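Local structure of glucoamylase (Thermoanaerobacterium thermosaccharolyticum, 1LF6) at residues Ile304-Glu309 / Val358-Arg363; Ala351-Gly356 / Ser405-Arg410; Tyr367-Val372 / Tyr411-Ser416. The protein hydrolyses alpha-1,4-glucans as a family 15 glucoamylase, probably removing glucose one unit at a time from non-reducing chain ends and releasing beta-D-glucose. All coordinates share one frame; numbering follows the deposited sequence.

How the interactions relate
All three contacts lie on the same side of the chain's centre, within the family 15 catalytic region, and away from the probable proton acceptor Glu435 and proton donor Glu438. Helix 358-375 carries one segment of interaction 1 in its first turns and one of interaction 3 further along, their centres about 17 Å apart. Interaction 2, about 11 Å from interaction 1 between centres, packs against the same helix through Ala361 and Asn362: Asn362 OD1 probably accepts a hydrogen bond from Arg410 NH1 at 2.8 Å, and Ala361 CB packs on Ile353 CD1. Interactions 2 and 3, with centres about 15 Å apart, meet where Ser405 OG lies 4.1 Å from Leu413 CD1. Interactions 1 and 3 do not touch.

Interaction 1 of 3, residues Ile304-Glu309 / Val358-Arg363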
# COMPACT_ATOMS: atom_id res chain seq x y z
N ILE A 304 -5.08 -4.39 -7.51
CA ILE A 304 -4.17 -3.64 -6.64
C ILE A 304 -3.20 -4.60 -5.97
O ILE A 304 -2.00 -4.35 -5.92
CB ILE A 304 -4.95 -2.84 -5.57
CG1 ILE A 304 -5.69 -1.67 -6.22
CG2 ILE A 304 -4.00 -2.33 -4.48
CD1 ILE A 304 -6.53 -0.87 -5.26
N LEU A 305 -3.72 -5.73 -5.46
CA LEU A 305 -2.86 -6.71 -4.81
C LEU A 305 -1.89 -7.27 -5.84
O LEU A 305 -0.68 -7.35 -5.61
CB LEU A 305 -3.70 -7.85 -4.21
CG LEU A 305 -4.66 -7.44 -3.09
CD1 LEU A 305 -5.37 -8.68 -2.56
CD2 LEU A 305 -3.90 -6.74 -1.96
N LYS A 306 -2.43 -7.66 -6.99
CA LYS A 306 -1.63 -8.21 -8.07
C LYS A 306 -0.51 -7.24 -8.45
O LYS A 306 0.61 -7.65 -8.74
CB LYS A 306 -2.53 -8.46 -9.28
CG LYS A 306 -2.39 -9.84 -9.87
CD LYS A 306 -1.02 -10.05 -10.46
CE LYS A 306 -0.82 -11.48 -10.93
NZ LYS A 306 0.52 -11.59 -11.55
N ALA A 307 -0.83 -5.95 -8.45
CA ALA A 307 0.13 -4.91 -8.80
C ALA A 307 1.08 -4.54 -7.66
O ALA A 307 1.93 -3.66 -7.83
CB ALA A 307 -0.62 -3.66 -9.26
N SER A 308 0.97 -5.21 -6.52
CA SER A 308 1.83 -4.91 -5.37
C SER A 308 3.01 -5.86 -5.19
O SER A 308 3.69 -5.85 -4.16
CB SER A 308 1.00 -4.88 -4.08
OG SER A 308 0.05 -3.83 -4.13
N GLU A 309 3.25 -6.69 -6.21
CA GLU A 309 4.36 -7.64 -6.17
C GLU A 309 5.57 -7.04 -6.88
O GLU A 309 5.41 -6.34 -7.88
CB GLU A 309 3.96 -8.94 -6.88
CG GLU A 309 5.09 -9.95 -7.05
CD GLU A 309 4.69 -11.17 -7.87
OE1 GLU A 309 4.05 -10.99 -8.93
OE2 GLU A 309 5.02 -12.30 -7.46
N VAL A 358 -4.32 -19.02 -7.28
CA VAL A 358 -3.48 -19.84 -6.43
C VAL A 358 -1.99 -19.63 -6.71
O VAL A 358 -1.18 -19.66 -5.78
CB VAL A 358 -3.84 -21.34 -6.62
CG1 VAL A 358 -2.99 -22.21 -5.71
CG2 VAL A 358 -5.31 -21.53 -6.31
N ASP A 359 -1.63 -19.39 -7.97
CA ASP A 359 -0.24 -19.17 -8.35
C ASP A 359 0.40 -18.03 -7.57
O ASP A 359 1.54 -18.14 -7.10
CB ASP A 359 -0.14 -18.85 -9.85
CG ASP A 359 -0.42 -20.06 -10.73
OD1 ASP A 359 -0.61 -19.87 -11.94
OD2 ASP A 359 -0.45 -21.20 -10.21
N SER A 360 -0.32 -16.92 -7.45
CA SER A 360 0.19 -15.77 -6.72
C SER A 360 0.43 -16.09 -5.25
O SER A 360 1.41 -15.65 -4.67
CB SER A 360 -0.76 -14.59 -6.85
OG SER A 360 -0.77 -14.10 -8.19
N ALA A 361 -0.49 -16.85 -4.64
CA ALA A 361 -0.34 -17.22 -3.24
C ALA A 361 0.89 -18.11 -3.06
O ALA A 361 1.66 -17.94 -2.12
CB ALA A 361 -1.59 -17.95 -2.77
N ASN A 362 1.08 -19.06 -3.98
CA ASN A 362 2.23 -19.96 -3.91
C ASN A 362 3.55 -19.23 -4.08
O ASN A 362 4.54 -19.58 -3.44
CB ASN A 362 2.12 -21.07 -4.96
CG ASN A 362 1.42 -22.30 -4.43
OD1 ASN A 362 1.84 -22.87 -3.42
ND2 ASN A 362 0.36 -22.72 -5.10
N ARG A 363 3.57 -18.23 -4.95
CA ARG A 363 4.78 -17.47 -5.16
C ARG A 363 5.12 -16.72 -3.88
O ARG A 363 6.28 -16.61 -3.50
CB ARG A 363 4.58 -16.49 -6.31
CG ARG A 363 5.80 -16.34 -7.20
CD ARG A 363 5.47 -15.48 -8.41
NE ARG A 363 4.25 -15.95 -9.06
CZ ARG A 363 3.14 -15.24 -9.17
NH1 ARG A 363 3.07 -14.01 -8.67
NH2 ARG A 363 2.08 -15.76 -9.77
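The guanidinium of Arg363 meets the carboxylate of Glu309 at its edge, with OE2 lying essentially in the guanidinium plane rather than over a face. NH1 of Arg363 donates to OE2 of Glu309 at 2.9 Å, a fairly straight bond (159° at the hydrogen) that reaches the oxygen on its syn side, somewhat out of the carboxylate plane. The two flat groups are turned 42° against each other; Glu309 OE1 is also within 3.2 Å of Arg363 NH1. With its CG anti to the backbone N (chi1 173°) and the chain extended beyond, Glu309 reaches across from the turn that follows helix 296-306. Its carboxylate is held further by Tyr46 OH on OE1 and the Gly315 amide on OE2. A leucine in place of Arg363 would probably remove the salt bridge from the turn to helix 358-375, leaving Glu309 to Tyr46 and Gly315. Lys306 NZ comes within 4.5 Å of Arg363 NH1, a closeness the Glu309 carboxylate probably eases. Lys306 CE also passes 3.8 Å from Ser360 OG, a hydroxyl hydrogen-bonded to Asp357. As this is a lesser touch and the salt bridge the one hydrogen-bonded pair between the segments, the contact is probably chiefly electrostatic.

Interaction 2 of 3, residues Ala351-Gly356 / Ser405-Arg410; sequences AFIAAG and SYRLKR
Ile353, near the C-terminal end of helix 342-355, meets two residues at and just after the end of helix 395-407, one in a backed apolar pairing and the other loosely. The packed part is the pairing of Ile353 CD1 with the CD2 methyl of Leu408; their modelled approach is too short to be trusted, and no tightness is read from it. Its closeness is judged instead from its backing: Ile353 also rests on Ala361, and Leu408 touches Asn362, both of helix 358-375. The loose part is a single touch, Ile353 CG2 within 3.8 Å of Arg407 NH2, oblique to the guanidinium. The division follows from the branching at CB: CG1 lies beside the backbone N (chi1 -65°) and carries CD1 to the leucine, leaving CG2 anti to that N. Arg407 bends at chi3 and gives a weak hydrogen bond from NH1 to Asn350. Schellman motifs at Gly356 and Lys409 end both helices here, with Ile353 CA and Leu408 CA 8.5 Å apart. All three touching side chains remain partly exposed. Between 351-356 and 405-410 the contact is therefore van der Waals only, the weak bond to Asn350 adding to it, and water can probably reach the arginine's charged end.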
# COMPACT_ATOMS: atom_id res chain seq x y z
N ALA A 351 -6.38 -13.78 0.09
CA ALA A 351 -7.29 -13.13 -0.85
C ALA A 351 -7.07 -13.75 -2.23
O ALA A 351 -8.02 -14.05 -2.94
CB ALA A 351 -7.01 -11.63 -0.91
N PHE A 352 -5.81 -13.95 -2.61
CA PHE A 352 -5.52 -14.57 -3.90
C PHE A 352 -6.16 -15.96 -3.95
O PHE A 352 -6.71 -16.36 -4.97
CB PHE A 352 -4.00 -14.70 -4.12
CG PHE A 352 -3.34 -13.44 -4.60
CD1 PHE A 352 -3.81 -12.79 -5.75
CD2 PHE A 352 -2.24 -12.90 -3.94
CE1 PHE A 352 -3.19 -11.63 -6.23
CE2 PHE A 352 -1.61 -11.75 -4.41
CZ PHE A 352 -2.09 -11.11 -5.56
N ILE A 353 -6.09 -16.69 -2.84
CA ILE A 353 -6.68 -18.02 -2.78
C ILE A 353 -8.18 -17.93 -3.00
O ILE A 353 -8.74 -18.63 -3.84
CB ILE A 353 -6.42 -18.71 -1.42
CG1 ILE A 353 -4.92 -18.96 -1.24
CG2 ILE A 353 -7.19 -20.02 -1.35
CD1 ILE A 353 -4.32 -19.85 -2.30
N ALA A 354 -8.83 -17.06 -2.23
CA ALA A 354 -10.26 -16.86 -2.32
C ALA A 354 -10.71 -16.44 -3.71
O ALA A 354 -11.83 -16.74 -4.14
CB ALA A 354 -10.71 -15.82 -1.30
N ALA A 355 -9.84 -15.71 -4.41
CA ALA A 355 -10.13 -15.22 -5.75
C ALA A 355 -9.82 -16.24 -6.84
O ALA A 355 -10.23 -16.06 -7.99
CB ALA A 355 -9.34 -13.93 -6.00
N GLY A 356 -9.09 -17.29 -6.49
CA GLY A 356 -8.76 -18.31 -7.48
C GLY A 356 -7.37 -18.19 -8.07
O GLY A 356 -6.97 -19.02 -8.89
N SER A 405 1.14 -22.74 4.22
CA SER A 405 1.67 -23.96 3.63
C SER A 405 0.61 -25.05 3.69
O SER A 405 0.45 -25.85 2.76
CB SER A 405 2.92 -24.41 4.38
OG SER A 405 4.00 -23.54 4.14
N TYR A 406 -0.13 -25.07 4.79
CA TYR A 406 -1.18 -26.06 4.97
C TYR A 406 -2.35 -25.85 4.00
O TYR A 406 -2.81 -26.80 3.37
CB TYR A 406 -1.70 -26.01 6.41
CG TYR A 406 -3.04 -26.69 6.58
CD1 TYR A 406 -4.22 -25.95 6.63
CD2 TYR A 406 -3.13 -28.08 6.61
CE1 TYR A 406 -5.45 -26.57 6.70
CE2 TYR A 406 -4.37 -28.71 6.68
CZ TYR A 406 -5.52 -27.95 6.72
OH TYR A 406 -6.74 -28.57 6.74
N ARG A 407 -2.83 -24.62 3.89
CA ARG A 407 -3.94 -24.34 3.00
C ARG A 407 -3.59 -24.54 1.53
O ARG A 407 -4.44 -24.91 0.73
CB ARG A 407 -4.45 -22.91 3.23
CG ARG A 407 -5.10 -22.72 4.59
CD ARG A 407 -6.00 -21.51 4.58
NE ARG A 407 -7.10 -21.69 3.64
CZ ARG A 407 -7.59 -20.73 2.86
NH1 ARG A 407 -7.06 -19.51 2.91
NH2 ARG A 407 -8.59 -20.99 2.03
N LEU A 408 -2.33 -24.31 1.17
CA LEU A 408 -1.89 -24.51 -0.20
C LEU A 408 -1.44 -25.95 -0.41
O LEU A 408 -1.01 -26.34 -1.49
CB LEU A 408 -0.75 -23.54 -0.54
CG LEU A 408 -1.19 -22.09 -0.77
CD1 LEU A 408 0.00 -21.17 -0.88
CD2 LEU A 408 -2.03 -22.02 -2.03
N LYS A 409 -1.56 -26.76 0.65
CA LYS A 409 -1.17 -28.16 0.62
C LYS A 409 0.25 -28.34 0.11
O LYS A 409 0.56 -29.29 -0.62
CB LYS A 409 -2.15 -28.97 -0.24
CG LYS A 409 -3.54 -29.02 0.35
CD LYS A 409 -4.47 -29.90 -0.47
CE LYS A 409 -5.85 -29.98 0.18
NZ LYS A 409 -6.76 -30.91 -0.56
N ARG A 410 1.12 -27.41 0.49
CA ARG A 410 2.52 -27.45 0.09
C ARG A 410 3.34 -28.22 1.12
O ARG A 410 4.17 -27.65 1.83
CB ARG A 410 3.06 -26.02 -0.05
CG ARG A 410 2.45 -25.26 -1.22
CD ARG A 410 2.90 -25.86 -2.53
NE ARG A 410 4.36 -25.87 -2.62
CZ ARG A 410 5.09 -24.81 -2.96
NH1 ARG A 410 4.53 -23.66 -3.24
NH2 ARG A 410 6.40 -24.89 -3.00

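Interaction 3 of 3, residues Tyr367-Val372 / Tyr411-Ser416; sequences YLAKVV and YDLYDS
Val372 holds CG1 anti to its backbone N (chi1 178°), and this puts Val372 CG1 at 3.4 Å from Ser416 O. The CB of Val372 is 3.8 Å from Ser416 O. Leu413 has its CG beside the backbone N (chi1 -61°) and its CD1 anti to CA (chi2 177°), while the other branch, Leu413 CD2, turns to meet Ala369 CB at 4.3 Å. Both approaches are made by carbon, and neither segment donates a hydrogen bond to the other. The small side chain of Ala369 is consistent with the close backbone approach: Ala369 CA is 6.6 Å from Ser416 CA. The carbonyl oxygens also come near, with Ala369 O 4.4 Å from Ser416 O. Leu413 occupies the N-cap position of helix 414-428, after a short 3-10 segment, and a wider pi-type turn spans 414-416. Further along that helix, Leu417, Pro420 and Leu421 also touch Val372, extending the apolar seam beyond the first turn. Just ahead, Asp412 forms a salt bridge to Arg410 NE. This packing of helix 358-375 on the start of helix 414-428 belongs to the (alpha/alpha) barrel, the toroid of six helical hairpins seen in this family 15 enzyme.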
# COMPACT_ATOMS: atom_id res chain seq x y z
N TYR A 367 8.39 -17.23 -1.52
CA TYR A 367 9.23 -16.09 -1.16
C TYR A 367 9.61 -16.27 0.31
O TYR A 367 10.77 -16.13 0.69
CB TYR A 367 8.46 -14.78 -1.33
CG TYR A 367 9.19 -13.57 -0.80
CD1 TYR A 367 10.21 -12.97 -1.54
CD2 TYR A 367 8.91 -13.05 0.47
CE1 TYR A 367 10.92 -11.88 -1.03
CE2 TYR A 367 9.62 -11.97 0.98
CZ TYR A 367 10.63 -11.39 0.23
OH TYR A 367 11.35 -10.33 0.73
N LEU A 368 8.61 -16.58 1.14
CA LEU A 368 8.82 -16.78 2.57
C LEU A 368 9.75 -17.96 2.85
O LEU A 368 10.53 -17.95 3.80
CB LEU A 368 7.47 -17.01 3.26
CG LEU A 368 6.50 -15.82 3.29
CD1 LEU A 368 5.17 -16.28 3.85
CD2 LEU A 368 7.07 -14.70 4.15
N ALA A 369 9.64 -19.00 2.03
CA ALA A 369 10.48 -20.18 2.18
C ALA A 369 11.93 -19.77 1.98
O ALA A 369 12.83 -20.28 2.65
CB ALA A 369 10.09 -21.24 1.14
N LYS A 370 12.15 -18.84 1.06
CA LYS A 370 13.48 -18.33 0.76
C LYS A 370 13.99 -17.54 1.96
O LYS A 370 15.17 -17.61 2.32
CB LYS A 370 13.41 -17.43 -0.49
CG LYS A 370 14.69 -17.34 -1.31
CD LYS A 370 15.86 -16.77 -0.52
CE LYS A 370 17.08 -16.54 -1.40
NZ LYS A 370 16.83 -15.49 -2.43
N VAL A 371 13.09 -16.80 2.61
CA VAL A 371 13.48 -16.02 3.77
C VAL A 371 13.92 -16.94 4.91
O VAL A 371 14.94 -16.70 5.56
CB VAL A 371 12.31 -15.11 4.26
CG1 VAL A 371 12.65 -14.49 5.60
CG2 VAL A 371 12.05 -14.00 3.25
N VAL A 372 13.16 -18.00 5.15
CA VAL A 372 13.48 -18.94 6.21
C VAL A 372 14.79 -19.66 5.91
O VAL A 372 15.58 -19.95 6.81
CB VAL A 372 12.36 -19.98 6.41
CG1 VAL A 372 12.76 -20.98 7.50
CG2 VAL A 372 11.07 -19.27 6.80
N TYR A 411 3.10 -29.52 1.18
CA TYR A 411 3.80 -30.39 2.12
C TYR A 411 5.26 -30.58 1.75
O TYR A 411 6.05 -31.15 2.51
CB TYR A 411 3.10 -31.76 2.18
CG TYR A 411 1.61 -31.66 2.33
CD1 TYR A 411 1.04 -30.76 3.23
CD2 TYR A 411 0.75 -32.46 1.57
CE1 TYR A 411 -0.35 -30.67 3.38
CE2 TYR A 411 -0.63 -32.38 1.72
CZ TYR A 411 -1.17 -31.49 2.62
OH TYR A 411 -2.53 -31.41 2.78
N ASP A 412 5.62 -30.08 0.57
CA ASP A 412 6.99 -30.18 0.08
C ASP A 412 7.89 -29.17 0.80
O ASP A 412 9.11 -29.25 0.72
CB ASP A 412 7.01 -29.91 -1.42
CG ASP A 412 6.43 -28.55 -1.77
OD1 ASP A 412 7.21 -27.65 -2.15
OD2 ASP A 412 5.20 -28.38 -1.64
N LEU A 413 7.28 -28.22 1.51
CA LEU A 413 8.05 -27.20 2.22
C LEU A 413 8.28 -27.53 3.69
O LEU A 413 8.76 -26.68 4.46
CB LEU A 413 7.34 -25.84 2.10
CG LEU A 413 7.16 -25.27 0.69
CD1 LEU A 413 6.37 -23.96 0.78
CD2 LEU A 413 8.52 -25.05 0.04
N TYR A 414 7.96 -28.76 4.08
CA TYR A 414 8.12 -29.17 5.47
C TYR A 414 9.54 -28.98 6.02
O TYR A 414 9.71 -28.39 7.09
CB TYR A 414 7.71 -30.64 5.64
CG TYR A 414 7.85 -31.14 7.06
CD1 TYR A 414 7.04 -30.64 8.08
CD2 TYR A 414 8.83 -32.08 7.39
CE1 TYR A 414 7.20 -31.06 9.39
CE2 TYR A 414 8.99 -32.50 8.70
CZ TYR A 414 8.18 -31.99 9.70
OH TYR A 414 8.34 -32.40 11.00
N ASP A 415 10.54 -29.49 5.31
CA ASP A 415 11.93 -29.38 5.75
C ASP A 415 12.50 -27.97 5.73
O ASP A 415 13.20 -27.57 6.65
CB ASP A 415 12.85 -30.27 4.90
CG ASP A 415 12.61 -31.75 5.13
OD1 ASP A 415 12.69 -32.19 6.30
OD2 ASP A 415 12.37 -32.48 4.14
N SER A 416 12.20 -27.22 4.67
CA SER A 416 12.75 -25.87 4.54
C SER A 416 11.94 -24.74 5.18
O SER A 416 12.49 -23.67 5.45
CB SER A 416 12.96 -25.55 3.06
OG SER A 416 11.73 -25.49 2.36